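Local coordinates for ribose ABC transporter, substrate binding protein (Conexibacter woesei, PDB 4KQ9), which probably binds a sugar such as ribose outside the cell membrane and delivers it to an ABC transporter for import, at residues A[13-16]-A[21-24]; A[247-252]-A[273-278]. The protein carries 1 engineered substitution. All blocks are in the same frame, centred on the assembly; numbering follows the deposited sequence.

How the interactions relate
From the N terminus, the chain meets interaction 1 first: strand 9-15 ends, turns through a few residues and enters helix 20-35, and the contact of 13-16 with 21-24 closes that short loop. Interaction 2 comes much later, where 247-252, the first turns of helix 247-264, meet 273-278 and close a longer excursion that takes in the rest of that helix and strand 271-273. The two loops follow in series and neither crosses the other. In space they touch, with Ala-247 packing against Phe-21 and Arg-24. Together they tie the first strand-helix connection of the N-terminal lobe to what is probably the hinge region, where the chain passes between the lobes.

Interaction 1 of 2, residues A[13-16]-A[21-24]; sequences STFG and FFNR
Gly-16 and Phe-22 bring the two backbones nearest each other, with 7.2 Å between their CA atoms, where the end of strand 9-15 turns toward the first turns of helix 20-35. No hydrogen bond spans the gap; the aromatic side chain of Phe-22 fills it. Its ring lies between two others. Phe-21 CD2 sits over the centre of one face of the Phe-22 ring, 3.7 Å above the plane, while Phe-15 comes over the opposite face, off toward the rim. The Phe-15 and Phe-22 rings are inclined to each other at 44°, with centroids 4.6 Å apart, and their leading atoms, Phe-15 CZ and Phe-22 CZ, approach to 3.7 Å. Phe-15 reaches this far because its CG lies between its own backbone N and carbonyl carbon (chi1 61°), which swings the ring toward the helix. On the strand side Thr-14 OG1 rests against Phe-22 CB and CD1, 3.7 Å from each, and this hydroxyl is buried without a hydrogen-bond partner in the model. Gly-16 has a positive phi of 68°, a conformation that favours glycine, as the chain leaves the strand. Asn-23 ND2 hydrogen-bonds to Ala-17 O. Were Phe-22 replaced by an alanine, the rings of Phe-15 and Phe-21 would probably lose the one that separates them, and a gap would open beside Thr-14. A glycerol, probably from the crystallisation liquor, lies about 4 Å from the Phe-22 side chain; such molecules often mark pockets. Strand 9-15, helix 20-35 and strand 39-45 form a right-handed beta-alpha-beta unit of the periplasmic binding protein fold, and aromatic residues at the end of the first strand and the start of the following helix are consistent with this family's sugar-binding cleft.

Interaction 2 of 2, residues A[247-252]-A[273-278]; sequences AYEQGG and FTPVIE
Gln-250 and Thr-274 form the buried half of this contact, their CA atoms 6.3 Å apart, while Glu-249 and Pro-275 form the more open half. In the buried part, Thr-274 OG1 lies against the outer part of the Gln-250 side chain, 3.6 Å from both its CG methylene and its amide carbon CD. With chi1 at 47°, OG1 of Thr-274 takes the crowded position between backbone N and carbonyl carbon, while its CG2 meets Gln-250 CG at 4.1 Å. The two side chains cross at about a right angle. They make no hydrogen bond: Thr-274 OG1 stays 3.9 Å from Gln-250 NE2, and that amide instead donates to Gln-245 O, which fixes the end of the glutamine just before the helix begins.

The more open side is narrower rather than more distant: it rests mainly on one methylene. Pro-275 CG lies at almost equal distances from the carboxylate oxygens of Glu-249, 3.5 Å from OE1 and 3.6 Å from OE2, a van der Waals contact, since the proline ring has no N-H to offer.

Thr-274 O accepts a hydrogen bond from a glycerol, probably from the crystallisation liquor, and its backbone also pairs with Gly-109. Beside Glu-249 lies Cys-296 of helix 291-297, which is disulfide-linked to Cys-246 immediately ahead of helix 247-264. Helix 20-35 packs on Ala-247 and Tyr-248, and helix 112-126 takes Val-276. Segment 273-278 thus runs from strand 271-273, at the border of the six-stranded sheet, into strand 277-280, which pairs antiparallel with 241-244, probably as part of the hinge between the lobes.

Interaction 1 of 2, residues A[13-16]-A[21-24]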
loop_
_atom_site.group_PDB
_atom_site.type_symbol
_atom_site.label_atom_id
_atom_site.label_comp_id
_atom_site.label_asym_id
_atom_site.label_seq_id
_atom_site.Cartn_x
_atom_site.Cartn_y
_atom_site.Cartn_z
ATOM N N SER A 13 -1.473 -7.642 15.360
ATOM C CA SER A 13 -0.505 -8.536 14.826
ATOM C C SER A 13 0.013 -8.075 13.484
ATOM O O SER A 13 -0.735 -8.076 12.471
ATOM C CB SER A 13 -1.080 -9.936 14.658
ATOM O OG SER A 13 -0.331 -10.637 13.664
ATOM N N THR A 14 1.294 -7.655 13.505
ATOM C CA THR A 14 1.995 -7.257 12.304
ATOM C C THR A 14 3.328 -8.045 12.186
ATOM O O THR A 14 3.538 -9.086 12.883
ATOM C CB THR A 14 2.092 -5.725 12.209
ATOM O OG1 THR A 14 2.547 -5.344 10.896
ATOM C CG2 THR A 14 2.969 -5.109 13.285
ATOM N N PHE A 15 4.155 -7.637 11.230
ATOM C CA PHE A 15 5.412 -8.324 10.951
ATOM C C PHE A 15 6.437 -7.273 10.510
ATOM O O PHE A 15 6.089 -6.091 10.273
ATOM C CB PHE A 15 5.213 -9.424 9.902
ATOM C CG PHE A 15 4.723 -8.917 8.578
ATOM C CD1 PHE A 15 5.633 -8.516 7.584
ATOM C CD2 PHE A 15 3.353 -8.800 8.327
ATOM C CE1 PHE A 15 5.186 -8.045 6.373
ATOM C CE2 PHE A 15 2.911 -8.303 7.112
ATOM C CZ PHE A 15 3.821 -7.937 6.145
ATOM N N GLY A 16 7.702 -7.689 10.461
ATOM C CA GLY A 16 8.772 -6.830 9.953
ATOM C C GLY A 16 9.103 -5.625 10.815
ATOM O O GLY A 16 8.688 -4.478 10.511
ATOM N N PHE A 21 6.864 0.955 6.382
ATOM C CA PHE A 21 5.410 1.120 6.171
ATOM C C PHE A 21 4.637 0.572 7.391
ATOM O O PHE A 21 3.812 1.243 7.939
ATOM C CB PHE A 21 5.046 0.400 4.900
ATOM C CG PHE A 21 3.567 0.395 4.603
ATOM C CD1 PHE A 21 2.941 1.548 4.113
ATOM C CD2 PHE A 21 2.812 -0.747 4.815
ATOM C CE1 PHE A 21 1.572 1.529 3.817
ATOM C CE2 PHE A 21 1.448 -0.763 4.513
ATOM C CZ PHE A 21 0.849 0.403 4.016
ATOM N N PHE A 22 4.956 -0.641 7.820
ATOM C CA PHE A 22 4.280 -1.285 8.984
ATOM C C PHE A 22 4.656 -0.684 10.298
ATOM O O PHE A 22 3.798 -0.517 11.185
ATOM C CB PHE A 22 4.452 -2.800 8.965
ATOM C CG PHE A 22 3.855 -3.436 7.748
ATOM C CD1 PHE A 22 2.491 -3.634 7.655
ATOM C CD2 PHE A 22 4.654 -3.787 6.669
ATOM C CE1 PHE A 22 1.924 -4.142 6.506
ATOM C CE2 PHE A 22 4.097 -4.302 5.507
ATOM C CZ PHE A 22 2.728 -4.517 5.438
ATOM N N ASN A 23 5.889 -0.189 10.407
ATOM C CA ASN A 23 6.229 0.617 11.534
ATOM C C ASN A 23 5.318 1.829 11.638
ATOM O O ASN A 23 4.880 2.146 12.722
ATOM C CB ASN A 23 7.732 1.011 11.536
ATOM C CG ASN A 23 8.631 -0.148 11.948
ATOM O OD1 ASN A 23 8.234 -1.003 12.706
ATOM N ND2 ASN A 23 9.845 -0.192 11.413
ATOM N N ARG A 24 4.994 2.493 10.521
ATOM C CA ARG A 24 4.205 3.708 10.568
ATOM C C ARG A 24 2.743 3.395 10.883
ATOM O O ARG A 24 2.054 4.184 11.520
ATOM C CB ARG A 24 4.289 4.518 9.246
ATOM C CG ARG A 24 5.440 5.556 9.205
ATOM C CD ARG A 24 5.292 6.616 8.090
ATOM N NE ARG A 24 4.895 6.067 6.766
ATOM C CZ ARG A 24 5.693 5.403 5.915
ATOM N NH1 ARG A 24 6.977 5.186 6.224
ATOM N NH2 ARG A 24 5.221 4.961 4.745
#

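Interaction 2 of 2, residues A[247-252]-A[273-278]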
loop_
_atom_site.group_PDB
_atom_site.type_symbol
_atom_site.label_atom_id
_atom_site.label_comp_id
_atom_site.label_asym_id
_atom_site.label_seq_id
_atom_site.Cartn_x
_atom_site.Cartn_y
_atom_site.Cartn_z
ATOM N N ALA A 247 0.099 5.285 5.627
ATOM C CA ALA A 247 0.255 4.220 6.628
ATOM C C ALA A 247 -0.186 4.675 7.991
ATOM O O ALA A 247 -0.884 3.953 8.734
ATOM C CB ALA A 247 1.690 3.801 6.679
ATOM N N TYR A 248 0.219 5.878 8.358
ATOM C CA TYR A 248 -0.135 6.421 9.669
ATOM C C TYR A 248 -1.652 6.543 9.873
ATOM O O TYR A 248 -2.197 6.164 10.939
ATOM C CB TYR A 248 0.528 7.799 9.865
ATOM C CG TYR A 248 0.420 8.288 11.314
ATOM C CD1 TYR A 248 1.352 7.925 12.257
ATOM C CD2 TYR A 248 -0.606 9.134 11.700
ATOM C CE1 TYR A 248 1.255 8.384 13.586
ATOM C CE2 TYR A 248 -0.704 9.594 12.999
ATOM C CZ TYR A 248 0.223 9.195 13.924
ATOM O OH TYR A 248 0.114 9.669 15.193
ATOM N N GLU A 249 -2.341 7.092 8.872
ATOM C CA GLU A 249 -3.770 7.175 8.899
ATOM C C GLU A 249 -4.468 5.823 8.917
ATOM O O GLU A 249 -5.539 5.693 9.550
ATOM C CB GLU A 249 -4.234 7.983 7.711
ATOM C CG GLU A 249 -5.619 8.564 7.874
ATOM C CD GLU A 249 -5.958 9.743 6.918
ATOM O OE1 GLU A 249 -5.143 10.208 6.041
ATOM O OE2 GLU A 249 -7.093 10.255 7.109
ATOM N N GLN A 250 -3.940 4.839 8.176
ATOM C CA GLN A 250 -4.513 3.545 8.190
ATOM C C GLN A 250 -4.633 3.026 9.644
ATOM O O GLN A 250 -5.655 2.415 10.030
ATOM C CB GLN A 250 -3.715 2.553 7.356
ATOM C CG GLN A 250 -3.773 2.837 5.859
ATOM C CD GLN A 250 -3.499 1.595 5.019
ATOM O OE1 GLN A 250 -3.954 0.519 5.351
ATOM N NE2 GLN A 250 -2.777 1.742 3.951
ATOM N N GLY A 251 -3.548 3.178 10.381
ATOM C CA GLY A 251 -3.478 2.690 11.771
ATOM C C GLY A 251 -4.502 3.350 12.663
ATOM O O GLY A 251 -5.176 2.662 13.404
ATOM N N GLY A 252 -4.694 4.652 12.489
ATOM C CA GLY A 252 -5.697 5.404 13.241
ATOM C C GLY A 252 -7.114 4.961 12.904
ATOM O O GLY A 252 -7.961 4.797 13.758
ATOM N N PHE A 273 -11.995 1.792 2.380
ATOM C CA PHE A 273 -10.877 2.283 1.600
ATOM C C PHE A 273 -10.315 3.485 2.346
ATOM O O PHE A 273 -11.061 4.337 2.800
ATOM C CB PHE A 273 -11.349 2.734 0.233
ATOM C CG PHE A 273 -11.934 1.653 -0.595
ATOM C CD1 PHE A 273 -11.219 0.529 -0.907
ATOM C CD2 PHE A 273 -13.218 1.771 -1.091
ATOM C CE1 PHE A 273 -11.768 -0.482 -1.720
ATOM C CE2 PHE A 273 -13.775 0.775 -1.913
ATOM C CZ PHE A 273 -13.045 -0.352 -2.250
ATOM N N THR A 274 -8.992 3.489 2.541
ATOM C CA THR A 274 -8.272 4.513 3.220
ATOM C C THR A 274 -7.703 5.494 2.207
ATOM O O THR A 274 -7.495 5.118 1.106
ATOM C CB THR A 274 -7.164 3.865 4.105
ATOM O OG1 THR A 274 -6.428 2.877 3.373
ATOM C CG2 THR A 274 -7.824 3.130 5.287
ATOM N N PRO A 275 -7.475 6.734 2.606
ATOM C CA PRO A 275 -6.991 7.765 1.720
ATOM C C PRO A 275 -5.617 7.450 1.129
ATOM O O PRO A 275 -4.809 6.772 1.719
ATOM C CB PRO A 275 -6.926 9.018 2.585
ATOM C CG PRO A 275 -7.412 8.695 3.890
ATOM C CD PRO A 275 -7.626 7.211 3.970
ATOM N N VAL A 276 -5.443 7.852 -0.114
ATOM C CA VAL A 276 -4.130 7.874 -0.764
ATOM C C VAL A 276 -3.896 9.305 -1.265
ATOM O O VAL A 276 -4.885 10.022 -1.511
ATOM C CB VAL A 276 -4.043 6.880 -1.930
ATOM C CG1 VAL A 276 -4.339 5.475 -1.498
ATOM C CG2 VAL A 276 -4.902 7.264 -3.143
ATOM N N ILE A 277 -2.631 9.706 -1.354
ATOM C CA ILE A 277 -2.225 11.036 -1.749
ATOM C C ILE A 277 -1.150 10.945 -2.833
ATOM O O ILE A 277 -0.145 10.283 -2.618
ATOM C CB ILE A 277 -1.682 11.871 -0.591
ATOM C CG1 ILE A 277 -2.785 12.129 0.422
ATOM C CG2 ILE A 277 -1.262 13.221 -1.109
ATOM C CD1 ILE A 277 -2.433 12.957 1.617
ATOM N N GLU A 278 -1.402 11.556 -3.973
ATOM C CA GLU A 278 -0.443 11.693 -5.092
ATOM C C GLU A 278 0.502 12.866 -4.879
ATOM O O GLU A 278 0.068 13.991 -4.481
ATOM C CB GLU A 278 -1.185 12.058 -6.383
ATOM C CG GLU A 278 -2.250 11.104 -6.790
ATOM C CD GLU A 278 -3.113 11.633 -7.952
ATOM O OE1 GLU A 278 -2.585 11.933 -9.054
ATOM O OE2 GLU A 278 -4.348 11.741 -7.762
#